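Argininosuccinate lyase (Chelativorans sp., PDB 6RXA) acts as an engineered EDDS lyase, a C–N lyase of the aspartase/fumarase superfamily used for enantioselective synthesis of chiral precursors to artificial dipeptide sweeteners. Local coordinates at the interface of chains A and B. Numbering follows the deposited sequence. Chains: chain A/B, Argininosuccinate lyase.

The interface of chains A and B. Residues chain A 311-312, 315-316, 323; chain B 296-297, 300.
The phenyl ring of B:Phe300 meets A:Thr311, A:Ser312 and A:Ala315 along its rim, while the backbone O of B:Arg296 lies over the centre of one face, 3.2 Å above the plane. The three groups from A come in obliquely from the side opposite that oxygen and touch from just outside the ring, none of them over its centre: A:Ser312 CB meets ring atom CD2 at 3.3 Å, the A:Ala315 methyl CB sits near CZ, and A:Thr311 CG2 approaches CD1. At the ring's edge, in plane, the carbonyl O of A:Ala323 comes to 3.2 Å from CD2, an arrangement in which the polarised ring hydrogens could favour the oxygen. The guanidinium of B:Arg296 lies at another part of the rim and shows a face to CZ of B:Phe300, so the two flat groups meet edge to face rather than stacking.

This patch is part of a two-fold subunit interface in the tetramer typical of the superfamily. Helix 290-301 of B packs here against the C-terminal part of helix 303-314 of A and the loops beyond it. The same B helix follows the loop carrying the fumarate-binding residues B:Lys286 and B:Asn288, so the packing may help steady that loop.

A bend in the B:Arg296 side chain (chi3 77°) swings the guanidinium towards A. Its NH1 donates a hydrogen bond to A:Ala315 O at 3.3 Å, with the donor 42° out of the carbonyl plane; NH2 adds a weak one to the same oxygen. Beyond A:Ala323 O, the aliphatic start of B:Lys297 lies alongside the backbone, its CB 4.0 Å from A:Ala323 CA.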
loop_
_atom_site.group_PDB
_atom_site.type_symbol
_atom_site.label_atom_id
_atom_site.label_comp_id
_atom_site.label_asym_id
_atom_site.label_seq_id
_atom_site.Cartn_x
_atom_site.Cartn_y
_atom_site.Cartn_z
ATOM N N THR A 311 -4.908 6.806 -0.570
ATOM C CA THR A 311 -6.065 6.397 0.226
ATOM C C THR A 311 -6.930 7.605 0.563
ATOM O O THR A 311 -8.160 7.560 0.459
ATOM C CB THR A 311 -5.616 5.696 1.503
ATOM O OG1 THR A 311 -5.005 4.445 1.160
ATOM C CG2 THR A 311 -6.782 5.414 2.415
ATOM N N SER A 312 -6.296 8.699 0.994
ATOM C CA SER A 312 -7.059 9.878 1.397
ATOM C C SER A 312 -7.844 10.459 0.223
ATOM O O SER A 312 -8.979 10.918 0.402
ATOM C CB SER A 312 -6.147 10.921 2.069
ATOM O OG SER A 312 -5.369 11.662 1.151
ATOM N N ALA A 315 -10.993 8.631 -0.545
ATOM C CA ALA A 315 -11.926 8.598 0.570
ATOM C C ALA A 315 -12.871 9.797 0.626
ATOM O O ALA A 315 -13.768 9.820 1.481
ATOM C CB ALA A 315 -11.157 8.530 1.897
ATOM N N ILE A 316 -12.676 10.797 -0.236
ATOM C CA ILE A 316 -13.376 12.075 -0.141
ATOM C C ILE A 316 -14.120 12.407 -1.431
ATOM O O ILE A 316 -14.216 11.574 -2.337
ATOM C CB ILE A 316 -12.395 13.199 0.265
ATOM C CG1 ILE A 316 -11.283 13.359 -0.776
ATOM C CG2 ILE A 316 -11.799 12.884 1.646
ATOM C CD1 ILE A 316 -10.479 14.639 -0.662
ATOM N N ALA A 323 -8.912 16.229 5.392
ATOM C CA ALA A 323 -8.588 14.825 5.607
ATOM C C ALA A 323 -7.483 14.309 4.691
ATOM O O ALA A 323 -7.077 13.151 4.829
ATOM C CB ALA A 323 -9.829 13.941 5.396
ATOM N N ARG B 296 -10.050 11.159 10.382
ATOM C CA ARG B 296 -9.926 10.358 9.176
ATOM C C ARG B 296 -8.518 10.434 8.598
ATOM O O ARG B 296 -7.963 9.419 8.159
ATOM C CB ARG B 296 -10.952 10.795 8.130
ATOM C CG ARG B 296 -12.399 10.568 8.547
ATOM C CD ARG B 296 -13.361 10.769 7.388
ATOM N NE ARG B 296 -13.337 9.600 6.505
ATOM C CZ ARG B 296 -13.714 9.587 5.234
ATOM N NH1 ARG B 296 -14.135 10.692 4.630
ATOM N NH2 ARG B 296 -13.654 8.453 4.555
ATOM N N LYS B 297 -7.914 11.631 8.601
ATOM C CA LYS B 297 -6.551 11.792 8.100
ATOM C C LYS B 297 -5.594 10.822 8.792
ATOM O O LYS B 297 -4.754 10.189 8.136
ATOM C CB LYS B 297 -6.105 13.241 8.283
ATOM C CG LYS B 297 -4.724 13.587 7.726
ATOM C CD LYS B 297 -4.375 15.021 8.122
ATOM C CE LYS B 297 -3.062 15.492 7.599
ATOM N NZ LYS B 297 -2.865 16.897 8.138
ATOM N N PHE B 300 -6.135 7.309 7.393
ATOM C CA PHE B 300 -5.516 7.102 6.088
ATOM C C PHE B 300 -4.005 6.985 6.232
ATOM O O PHE B 300 -3.368 6.141 5.596
ATOM C CB PHE B 300 -5.834 8.280 5.172
ATOM C CG PHE B 300 -7.286 8.649 5.091
ATOM C CD1 PHE B 300 -8.296 7.713 5.260
ATOM C CD2 PHE B 300 -7.634 9.959 4.818
ATOM C CE1 PHE B 300 -9.624 8.106 5.161
ATOM C CE2 PHE B 300 -8.940 10.343 4.710
ATOM C CZ PHE B 300 -9.938 9.420 4.885
#